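Long-range contacts in CBS domain protein/ACT domain protein (Thermotoga maritima, PDB 1VR9), which is of unknown function but pairs two CBS domains with an ACT domain, a build consistent with a regulatory, small-molecule-sensing role: residues T31-L36 against D69-V74; T44-V49 against R57-K62; Q21-V26 against M113-A118; P81-H86 against P104-V109. All coordinates share one frame; numbering follows the deposited sequence. Where two conformers were deposited one is given.

Contact 1. Residues T31-L36 against D69-V74; sequences TVRECL and DLDSSV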
# COMPACT_ATOMS: atom_id res chain seq x y z
N THR A 31 2.75 3.04 -16.49
CA THR A 31 1.76 2.48 -17.41
C THR A 31 0.96 1.37 -16.72
O THR A 31 1.41 0.75 -15.73
CB THR A 31 2.41 1.89 -18.69
OG1 THR A 31 3.25 0.78 -18.33
CG2 THR A 31 3.22 2.93 -19.43
N VAL A 32 -0.21 1.08 -17.27
CA VAL A 32 -1.00 -0.07 -16.86
C VAL A 32 -0.18 -1.38 -16.92
O VAL A 32 -0.21 -2.18 -15.97
CB VAL A 32 -2.30 -0.16 -17.70
CG1 VAL A 32 -2.98 -1.49 -17.53
CG2 VAL A 32 -3.26 0.98 -17.28
N ARG A 33 0.60 -1.57 -17.99
CA ARG A 33 1.43 -2.76 -18.15
C ARG A 33 2.38 -2.91 -16.95
O ARG A 33 2.51 -3.98 -16.39
CB ARG A 33 2.23 -2.69 -19.45
CG ARG A 33 3.12 -3.88 -19.74
CD ARG A 33 3.95 -3.65 -21.00
NE ARG A 33 3.13 -3.65 -22.21
CZ ARG A 33 2.81 -2.58 -22.94
NH1 ARG A 33 3.23 -1.36 -22.60
NH2 ARG A 33 2.06 -2.72 -24.02
N GLU A 34 3.07 -1.82 -16.62
CA GLU A 34 4.01 -1.83 -15.48
C GLU A 34 3.35 -2.15 -14.15
O GLU A 34 3.92 -2.91 -13.34
CB GLU A 34 4.69 -0.48 -15.36
CG GLU A 34 5.65 -0.17 -16.49
CD GLU A 34 6.29 1.20 -16.32
OE1 GLU A 34 5.57 2.23 -16.35
OE2 GLU A 34 7.54 1.25 -16.12
N CYS A 35 2.17 -1.59 -13.91
CA CYS A 35 1.45 -1.82 -12.68
C CYS A 35 1.01 -3.27 -12.57
O CYS A 35 1.22 -3.92 -11.56
CB CYS A 35 0.24 -0.92 -12.60
SG CYS A 35 -0.50 -0.85 -11.01
N LEU A 36 0.46 -3.81 -13.65
CA LEU A 36 0.05 -5.20 -13.68
C LEU A 36 1.24 -6.13 -13.40
O LEU A 36 1.11 -7.11 -12.67
CB LEU A 36 -0.61 -5.54 -15.03
CG LEU A 36 -2.01 -4.94 -15.23
CD1 LEU A 36 -2.46 -5.24 -16.67
CD2 LEU A 36 -2.99 -5.48 -14.22
N ASP A 69 -6.07 0.06 -21.98
CA ASP A 69 -4.94 -0.18 -22.88
C ASP A 69 -3.69 -0.30 -22.02
O ASP A 69 -3.51 0.47 -21.09
CB ASP A 69 -4.78 0.97 -23.87
CG ASP A 69 -3.82 0.65 -25.01
OD1 ASP A 69 -2.61 0.47 -24.76
OD2 ASP A 69 -4.29 0.58 -26.17
N LEU A 70 -2.83 -1.26 -22.34
CA LEU A 70 -1.62 -1.52 -21.54
C LEU A 70 -0.63 -0.34 -21.54
O LEU A 70 0.13 -0.18 -20.59
CB LEU A 70 -0.92 -2.79 -22.01
CG LEU A 70 -1.72 -4.08 -21.78
CD1 LEU A 70 -1.07 -5.25 -22.46
CD2 LEU A 70 -1.91 -4.35 -20.29
N ASP A 71 -0.67 0.46 -22.59
CA ASP A 71 0.21 1.62 -22.73
C ASP A 71 -0.29 2.86 -21.98
O ASP A 71 0.46 3.84 -21.80
CB ASP A 71 0.41 1.95 -24.22
CG ASP A 71 1.00 0.78 -24.99
OD1 ASP A 71 2.16 0.42 -24.73
OD2 ASP A 71 0.31 0.22 -25.87
N SER A 72 -1.55 2.84 -21.55
CA SER A 72 -2.14 3.97 -20.84
C SER A 72 -1.57 4.06 -19.42
O SER A 72 -0.91 3.13 -18.93
CB SER A 72 -3.66 3.88 -20.83
OG SER A 72 -4.14 2.73 -20.17
N SER A 73 -1.81 5.21 -18.79
CA SER A 73 -1.25 5.54 -17.47
C SER A 73 -2.21 5.17 -16.35
O SER A 73 -3.44 5.19 -16.55
CB SER A 73 -0.99 7.05 -17.41
OG SER A 73 -0.51 7.45 -16.15
N VAL A 74 -1.66 4.93 -15.16
CA VAL A 74 -2.48 4.67 -13.97
C VAL A 74 -2.84 5.97 -13.22
O VAL A 74 -3.49 5.93 -12.17
CB VAL A 74 -1.81 3.69 -12.99
CG1 VAL A 74 -1.46 2.36 -13.69
CG2 VAL A 74 -0.58 4.31 -12.33
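Two backbone hydrogen bonds, a salt bridge and a patch of aliphatic carbons carry this contact. Val32 N donates to Ser72 O at 2.7 Å, in the carbonyl plane. Arg33 N donates to Leu70 O, on a lone pair. Arg33 NH1 and NH2 both point end-on at Asp71 OD1, with the NH1 bond at 3.0 Å. The oxygen lies in the guanidinium plane, but both nitrogens approach it from above the carboxylate plane. Leu70 CB lies over one guanidinium face, toward its rim, 3.6 Å from Arg33 NH2. Val32 CG2 lies against Ser72 OG, 3.5 Å away, and its CG1, anti to the backbone N, reaches Leu70 CD2. Farther along the helix, Leu70 CD2 crosses Leu36 CD1 at 3.8 Å, and Val74 CG1 rests on Cys35 CB. Here the first turn of helix 32-41 in a CBS domain receives the loop after strand 56-61. Thr31 is the N-cap, and its CG2 lies against Asp71 O. Its OG1, between the backbone N and the carbonyl carbon (chi1 64°), accepts from Glu34 N, and Glu34 OE1 accepts from Thr31 N, a capping box. An alanine here would lose OG1 and CG2, and would probably weaken the cap on Glu34 N and the contact with Asp71 O. A type I turn from Asp69 to Ser72 shapes the loop. Asp69 O accepts from Ser72 N and OG, and Asp69 OD1 from Asp71 N, an Asx turn.

Contact 2. Residues T44-V49 against R57-K62; sequences TNECIV and RGVVNK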
# COMPACT_ATOMS: atom_id res chain seq x y z
N THR A 44 -0.48 -10.47 -6.19
CA THR A 44 -1.43 -9.67 -5.46
C THR A 44 -2.31 -8.80 -6.41
O THR A 44 -2.15 -8.87 -7.62
CB THR A 44 -0.68 -8.83 -4.42
OG1 THR A 44 -1.62 -8.22 -3.51
CG2 THR A 44 0.16 -7.74 -5.11
N ASN A 45 -3.27 -8.07 -5.85
CA ASN A 45 -4.21 -7.26 -6.62
C ASN A 45 -4.25 -5.79 -6.14
O ASN A 45 -5.25 -5.09 -6.34
CB ASN A 45 -5.62 -7.84 -6.56
CG ASN A 45 -6.13 -8.00 -5.15
OD1 ASN A 45 -5.44 -7.66 -4.18
ND2 ASN A 45 -7.35 -8.53 -5.02
N GLU A 46 -3.18 -5.38 -5.48
CA GLU A 46 -2.99 -3.99 -5.01
C GLU A 46 -1.58 -3.52 -5.38
O GLU A 46 -0.63 -4.31 -5.34
CB GLU A 46 -3.11 -3.94 -3.48
CG GLU A 46 -2.84 -2.55 -2.89
CD GLU A 46 -2.61 -2.54 -1.39
OE1 GLU A 46 -2.65 -3.61 -0.80
OE2 GLU A 46 -2.44 -1.46 -0.80
N CYS A 47 -1.44 -2.22 -5.71
CA CYS A 47 -0.15 -1.60 -5.92
C CYS A 47 -0.21 -0.27 -5.20
O CYS A 47 -1.19 0.47 -5.36
CB CYS A 47 0.07 -1.35 -7.41
SG CYS A 47 1.79 -1.11 -7.82
N ILE A 48 0.80 0.03 -4.39
CA ILE A 48 0.88 1.32 -3.70
C ILE A 48 1.50 2.34 -4.67
O ILE A 48 2.44 2.01 -5.40
CB ILE A 48 1.68 1.20 -2.36
CG1 ILE A 48 0.87 0.35 -1.36
CG2 ILE A 48 2.00 2.56 -1.78
CD1 ILE A 48 1.58 0.06 -0.04
N VAL A 49 1.01 3.56 -4.66
CA VAL A 49 1.50 4.57 -5.61
C VAL A 49 2.15 5.75 -4.90
O VAL A 49 1.63 6.25 -3.90
CB VAL A 49 0.34 5.09 -6.51
CG1 VAL A 49 0.85 6.10 -7.50
CG2 VAL A 49 -0.38 3.94 -7.25
N ARG A 57 0.43 8.63 -2.65
CA ARG A 57 -0.71 9.09 -3.46
C ARG A 57 -1.99 8.29 -3.28
O ARG A 57 -3.09 8.87 -3.28
CB ARG A 57 -0.36 9.10 -4.96
CG ARG A 57 0.54 10.26 -5.41
CD ARG A 57 -0.21 11.54 -5.77
NE ARG A 57 -1.53 11.30 -6.34
CZ ARG A 57 -2.65 11.93 -5.97
NH1 ARG A 57 -2.63 12.88 -5.04
NH2 ARG A 57 -3.81 11.62 -6.56
N GLY A 58 -1.85 6.98 -3.13
CA GLY A 58 -3.00 6.08 -2.96
C GLY A 58 -2.59 4.70 -3.43
O GLY A 58 -1.40 4.35 -3.46
N VAL A 59 -3.57 3.90 -3.78
CA VAL A 59 -3.33 2.55 -4.21
C VAL A 59 -4.08 2.34 -5.52
O VAL A 59 -5.08 3.01 -5.78
CB VAL A 59 -3.78 1.53 -3.13
CG1 VAL A 59 -3.20 1.87 -1.76
CG2 VAL A 59 -5.26 1.47 -3.05
N VAL A 60 -3.58 1.43 -6.34
CA VAL A 60 -4.30 0.96 -7.53
C VAL A 60 -4.79 -0.46 -7.27
O VAL A 60 -4.02 -1.31 -6.84
CB VAL A 60 -3.41 0.98 -8.79
CG1 VAL A 60 -4.11 0.37 -9.98
CG2 VAL A 60 -3.02 2.39 -9.10
N ASN A 61 -6.08 -0.67 -7.50
CA ASN A 61 -6.70 -2.01 -7.40
C ASN A 61 -6.73 -2.66 -8.79
O ASN A 61 -7.15 -2.02 -9.75
CB ASN A 61 -8.13 -1.87 -6.86
CG ASN A 61 -8.19 -1.20 -5.49
OD1 ASN A 61 -7.84 -1.81 -4.47
ND2 ASN A 61 -8.62 0.04 -5.46
N LYS A 62 -6.28 -3.91 -8.89
CA LYS A 62 -6.19 -4.65 -10.18
C LYS A 62 -7.46 -4.62 -11.02
O LYS A 62 -7.40 -4.50 -12.23
CB LYS A 62 -5.79 -6.12 -9.92
CG LYS A 62 -5.61 -6.98 -11.17
CD LYS A 62 -4.89 -8.28 -10.82
CE LYS A 62 -4.75 -9.22 -12.01
NZ LYS A 62 -4.21 -10.54 -11.60
O HOH W 1 -1.68 -10.10 -9.88
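Arg57 starts the pairing: its N donates to Val49 O at 2.9 Å, from above the carbonyl plane. Its CB lies alongside Val49 CG1, while the rest of the chain bends away. Gly58 O accepts from Val49 N at 2.8 Å. The Gly58 backbone (phi 155°, psi -158°) would press a CB against the preceding carbonyl oxygen. Val59 forms a non-hydrogen-bonded pair with Ile48. Its CG1, anti to the carbonyl carbon, meets the carboxylate of Glu46 at OE2, 3.5 Å away. The other oxygen, Glu46 OE1, accepts from Tyr105 N of the second CBS domain. Val60 is bonded twice to Cys47. Val60 N meets Cys47 O at 2.8 Å, nearly along the C=O axis, and Cys47 N returns a bond to Val60 O. On the same face, Val60 CG2 crosses Val49 CG2 obliquely at 3.6 Å. Helix 32-41 covers this face, where Cys35 touches both Cys47 and Val60. Asn61 pairs with Glu46 on the other face. Lys62 closes the register with a nearly straight bond from N to Asn45 O, 3.0 Å long. Its extended chain carries NZ to a water, which accepts from it and donates to Thr44 O, and Lys62 CB packs on Asn45 CB. The two strands, 158° apart in direction, form the antiparallel beta hairpin that follows the helix in the beta-alpha-beta-beta part of the beta-alpha-beta-beta-alpha CBS fold.

Contact 3. Residues Q21-V26 against M113-A118; sequences QDFPMV and MRLKGA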
# COMPACT_ATOMS: atom_id res chain seq x y z
N GLN A 21 9.84 -3.31 3.28
CA GLN A 21 10.09 -2.69 1.97
C GLN A 21 9.73 -3.63 0.82
O GLN A 21 9.80 -3.26 -0.36
CB GLN A 21 11.55 -2.22 1.86
CG GLN A 21 11.97 -1.28 2.98
CD GLN A 21 11.13 -0.02 3.06
OE1 GLN A 21 10.75 0.55 2.05
NE2 GLN A 21 10.85 0.43 4.27
N ASP A 22 9.31 -4.85 1.17
CA ASP A 22 8.98 -5.89 0.20
C ASP A 22 7.47 -5.80 -0.08
O ASP A 22 6.66 -6.55 0.48
CB ASP A 22 9.41 -7.26 0.77
CG ASP A 22 9.72 -8.30 -0.32
OD1 ASP A 22 9.54 -8.02 -1.52
OD2 ASP A 22 10.15 -9.42 0.06
N PHE A 23 7.09 -4.85 -0.94
CA PHE A 23 5.70 -4.63 -1.32
C PHE A 23 5.59 -4.01 -2.72
O PHE A 23 6.57 -3.39 -3.19
CB PHE A 23 5.03 -3.70 -0.30
CG PHE A 23 5.55 -2.30 -0.31
CD1 PHE A 23 6.67 -1.96 0.42
CD2 PHE A 23 4.89 -1.30 -1.01
CE1 PHE A 23 7.17 -0.67 0.42
CE2 PHE A 23 5.39 0.00 -1.00
CZ PHE A 23 6.51 0.32 -0.29
N PRO A 24 4.42 -4.16 -3.37
CA PRO A 24 4.25 -3.64 -4.74
C PRO A 24 4.09 -2.10 -4.77
O PRO A 24 3.20 -1.56 -4.14
CB PRO A 24 2.99 -4.33 -5.23
CG PRO A 24 2.21 -4.61 -3.98
CD PRO A 24 3.20 -4.87 -2.90
N MSE A 25 4.92 -1.43 -5.56
CA MSE A 25 4.91 0.03 -5.60
C MSE A 25 5.16 0.51 -7.04
O MSE A 25 6.04 -0.03 -7.72
CB MSE A 25 6.00 0.56 -4.66
CG MSE A 25 6.09 2.09 -4.51
SE MSE A 25 6.77 3.06 -6.05
CE MSE A 25 8.47 2.16 -6.31
N VAL A 26 4.41 1.52 -7.48
CA VAL A 26 4.74 2.20 -8.74
C VAL A 26 4.64 3.70 -8.57
O VAL A 26 4.03 4.17 -7.62
CB VAL A 26 3.82 1.80 -9.95
CG1 VAL A 26 4.00 0.33 -10.29
CG2 VAL A 26 2.37 2.17 -9.70
N MSE A 113 4.11 13.09 4.71
CA MSE A 113 3.45 12.18 3.79
C MSE A 113 4.36 11.45 2.80
O MSE A 113 3.87 10.95 1.79
CB MSE A 113 2.29 12.87 3.03
CG MSE A 113 1.15 13.42 3.91
SE MSE A 113 0.47 12.31 5.42
CE MSE A 113 1.44 13.26 6.84
N ARG A 114 5.66 11.35 3.09
CA ARG A 114 6.56 10.55 2.26
C ARG A 114 6.34 9.08 2.57
O ARG A 114 6.28 8.70 3.74
CB ARG A 114 8.02 10.93 2.47
CG ARG A 114 8.31 12.41 2.21
CD ARG A 114 9.06 12.66 0.87
NE ARG A 114 8.92 14.02 0.35
CZ ARG A 114 9.50 15.10 0.86
NH1 ARG A 114 10.29 15.02 1.93
NH2 ARG A 114 9.30 16.29 0.30
N LEU A 115 6.23 8.26 1.53
CA LEU A 115 6.10 6.82 1.69
C LEU A 115 7.37 6.20 2.27
O LEU A 115 8.47 6.37 1.73
CB LEU A 115 5.80 6.18 0.32
CG LEU A 115 5.41 4.71 0.31
CD1 LEU A 115 4.15 4.48 1.16
CD2 LEU A 115 5.15 4.28 -1.11
N LYS A 116 7.24 5.51 3.40
CA LYS A 116 8.40 4.92 4.10
C LYS A 116 8.42 3.38 4.07
O LYS A 116 9.41 2.77 4.50
CB LYS A 116 8.40 5.39 5.55
CG LYS A 116 8.60 6.90 5.70
CD LYS A 116 9.81 7.45 4.95
CE LYS A 116 11.12 6.80 5.38
NZ LYS A 116 12.29 7.68 5.05
N GLY A 117 7.36 2.80 3.56
CA GLY A 117 7.17 1.34 3.52
C GLY A 117 5.71 0.97 3.58
O GLY A 117 4.82 1.81 3.31
N ALA A 118 5.45 -0.29 3.91
CA ALA A 118 4.10 -0.78 4.15
C ALA A 118 4.09 -1.76 5.31
O ALA A 118 5.13 -2.35 5.65
CB ALA A 118 3.56 -1.47 2.94
O HOH W 2 9.00 3.15 0.77
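Two CBS domains meet here in the side-by-side pair known as a Bateman module. Residues 21-26 run from a loop into strand 25-27 of the first domain, and residues 113-118 lie on strand 115-120 of the second. The tight part centres on Phe23. Phe23 CG is set between the backbone N and the carbonyl carbon (chi1 68°), and the ring turns one face to Ala118. Ala118 CB stands over that face, 4.1 Å from the ring centroid and 19° off the normal, a CH-pi contact. Phe23 CE1 lies 3.7 Å from Gly117 CA, and Leu115 CD2 approaches Phe23 CZ near the ring plane. Ile48 and Tyr105 also touch this ring, so it is packed between strands of both domains. A serine at Phe23 would remove the ring and its CH-pi contact, and would probably leave Ala118 and Gly117 poorly covered at the domain interface. Beyond the ring, Met25, a selenomethionine, slides past Leu115, with Met25 CG 4.2 Å from Leu115 CD2.

The looser side belongs to Gln21 and Lys116, both exposed. A water there gives only weak bonds to Gln21 OE1 and Leu115 O. Lys116 and Gly117 form a classic beta bulge opposite Val108, and Gly117 has no CB to collide with the Gln21 amide. The Gln21 chain bends at chi2 (-58°) and brings its end back to the strand. Gln21 NE2 then donates to Lys116 O at 2.8 Å, almost straight, in the amide plane and onto a lone pair of the carbonyl.

Contact 4. Residues P81-H86 against P104-V109; sequences PDFFVH and PYLPVV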
# COMPACT_ATOMS: atom_id res chain seq x y z
N PRO A 81 -6.79 7.65 -1.19
CA PRO A 81 -5.74 8.57 -0.75
C PRO A 81 -5.61 8.68 0.78
O PRO A 81 -4.59 9.19 1.24
CB PRO A 81 -6.16 9.91 -1.36
CG PRO A 81 -7.58 9.78 -1.67
CD PRO A 81 -7.87 8.35 -1.91
N ASP A 82 -6.62 8.23 1.53
CA ASP A 82 -6.63 8.36 2.99
C ASP A 82 -6.19 7.08 3.70
O ASP A 82 -6.21 7.03 4.94
CB ASP A 82 -8.03 8.77 3.49
CG ASP A 82 -8.58 10.00 2.77
OD1 ASP A 82 -7.95 11.09 2.82
OD2 ASP A 82 -9.67 9.89 2.14
N PHE A 83 -5.79 6.07 2.93
CA PHE A 83 -5.46 4.73 3.46
C PHE A 83 -3.97 4.65 3.77
O PHE A 83 -3.16 4.24 2.94
CB PHE A 83 -5.89 3.63 2.47
CG PHE A 83 -5.69 2.24 2.98
CD1 PHE A 83 -6.47 1.73 4.03
CD2 PHE A 83 -4.78 1.37 2.36
CE1 PHE A 83 -6.31 0.43 4.48
CE2 PHE A 83 -4.62 0.09 2.80
CZ PHE A 83 -5.39 -0.39 3.88
N PHE A 84 -3.61 5.05 4.99
CA PHE A 84 -2.23 5.04 5.43
C PHE A 84 -2.18 5.11 6.96
O PHE A 84 -3.16 5.49 7.60
CB PHE A 84 -1.46 6.27 4.86
CG PHE A 84 -1.98 7.60 5.36
CD1 PHE A 84 -1.56 8.11 6.58
CD2 PHE A 84 -2.91 8.31 4.63
CE1 PHE A 84 -2.06 9.32 7.05
CE2 PHE A 84 -3.40 9.50 5.07
CZ PHE A 84 -2.99 10.02 6.29
N VAL A 85 -1.03 4.75 7.51
CA VAL A 85 -0.71 5.06 8.91
C VAL A 85 0.68 5.71 8.98
O VAL A 85 1.42 5.63 8.02
CB VAL A 85 -0.77 3.82 9.82
CG1 VAL A 85 -2.19 3.34 9.92
CG2 VAL A 85 0.16 2.70 9.35
N HIS A 86 1.01 6.34 10.10
CA HIS A 86 2.32 6.98 10.28
C HIS A 86 3.32 6.01 10.93
O HIS A 86 2.93 5.11 11.65
CB HIS A 86 2.20 8.26 11.12
CG HIS A 86 1.69 9.44 10.36
ND1 HIS A 86 0.34 9.70 10.20
CD2 HIS A 86 2.35 10.43 9.72
CE1 HIS A 86 0.20 10.81 9.50
NE2 HIS A 86 1.40 11.27 9.19
N PRO A 104 -4.11 -5.95 1.14
CA PRO A 104 -2.95 -6.73 1.60
C PRO A 104 -1.76 -5.94 2.13
O PRO A 104 -0.93 -6.53 2.84
CB PRO A 104 -2.52 -7.50 0.36
CG PRO A 104 -3.08 -6.79 -0.76
CD PRO A 104 -4.34 -6.16 -0.30
N TYR A 105 -1.64 -4.67 1.74
CA TYR A 105 -0.57 -3.80 2.17
C TYR A 105 -1.09 -2.42 2.56
O TYR A 105 -1.80 -1.77 1.78
CB TYR A 105 0.49 -3.66 1.08
CG TYR A 105 1.10 -4.95 0.66
CD1 TYR A 105 2.22 -5.44 1.30
CD2 TYR A 105 0.60 -5.67 -0.43
CE1 TYR A 105 2.82 -6.63 0.90
CE2 TYR A 105 1.18 -6.86 -0.83
CZ TYR A 105 2.29 -7.33 -0.17
OH TYR A 105 2.87 -8.53 -0.59
N LEU A 106 -0.76 -2.02 3.78
CA LEU A 106 -1.13 -0.73 4.34
C LEU A 106 0.06 0.25 4.22
O LEU A 106 1.16 -0.00 4.76
CB LEU A 106 -1.57 -0.89 5.80
CG LEU A 106 -1.77 0.38 6.63
CD1 LEU A 106 -2.88 1.24 6.07
CD2 LEU A 106 -2.06 0.03 8.07
N PRO A 107 -0.11 1.33 3.45
CA PRO A 107 0.96 2.31 3.33
C PRO A 107 1.36 2.95 4.67
O PRO A 107 0.50 3.20 5.51
CB PRO A 107 0.35 3.37 2.38
CG PRO A 107 -0.62 2.65 1.60
CD PRO A 107 -1.24 1.68 2.57
N VAL A 108 2.66 3.14 4.85
CA VAL A 108 3.25 3.81 6.01
C VAL A 108 3.96 5.07 5.56
O VAL A 108 4.75 5.04 4.62
CB VAL A 108 4.24 2.88 6.77
CG1 VAL A 108 4.89 3.59 7.94
CG2 VAL A 108 3.50 1.61 7.23
N VAL A 109 3.69 6.17 6.24
CA VAL A 109 4.24 7.46 5.83
C VAL A 109 4.90 8.19 7.01
O VAL A 109 4.67 7.85 8.18
CB VAL A 109 3.14 8.37 5.19
CG1 VAL A 109 2.52 7.72 3.96
CG2 VAL A 109 2.09 8.73 6.20
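The Phe83 ring has Leu106 CD1 directly over its centre, a CH-pi contact at 3.8 Å from CD1 to the centroid. Tyr105 O sits near the plane at the edge, 3.5 Å from Phe83 CE2. Pro107 CD reaches the same ring obliquely, 3.6 Å from Phe83 CD2. The His86 ring has Val109 CG2 over one face, displaced toward the rim, and 4.0 Å from the ring centroid. The same methyl meets Phe84 CD1 obliquely at 3.7 Å, so Val109 CG2 serves two rings. This methyl is set between the backbone N and the carbonyl carbon. His86 ND1 lies at the edge of the Phe84 ring, in its plane.

Two backbone bonds hold the strands in parallel register. Val85 N donates to Pro107 O at 3.0 Å, and Val109 N donates to Val85 O at 2.9 Å. Val85 pairs with Val108, and His86 with Val109. On the face of Val85, its CG2 meets Leu106 CD2 and Val108 CG2. Helix 91-100 covers this side, with Leu97 on Val85 and Phe98 on Leu106. The helix connects the two strands as a beta-alpha-beta unit of the second CBS domain. On the other face, Phe56 of the first domain touches Phe84, Pro107 and Val109.

Pro107 has no N-H to offer. Its ring carbons instead crowd Phe83 O, with CD 3.2 Å away, and that oxygen is buried without a hydrogen-bond partner. Cohesion here therefore rests mostly on methyls, rings and two backbone bonds, with little polar side-chain chemistry.

How the contacts relate
Contacts 1 and 2 lie in the first CBS domain, contact 4 in the second, and contact 3 joins the two. Along the chain, contact 2 is nested within contact 1, contact 4 follows in series, and contact 3 encloses all three. Helix 32-41 of contact 1 packs on the hairpin of contact 2, their centres about 12 Å apart. Strands 25-27, 46-50 and 56-61 share one sheet; strands 85-86, 105-109 and 115-120 share another. Contacts 2, 3 and 4 cluster, with centres 9 to 11 Å apart, and Glu46 of contact 2 bonds Tyr105 N of contact 4. Contact 1 is peripheral. The contacts between the sheets thus hold the pair as one compact unit, consistent with a Bateman module.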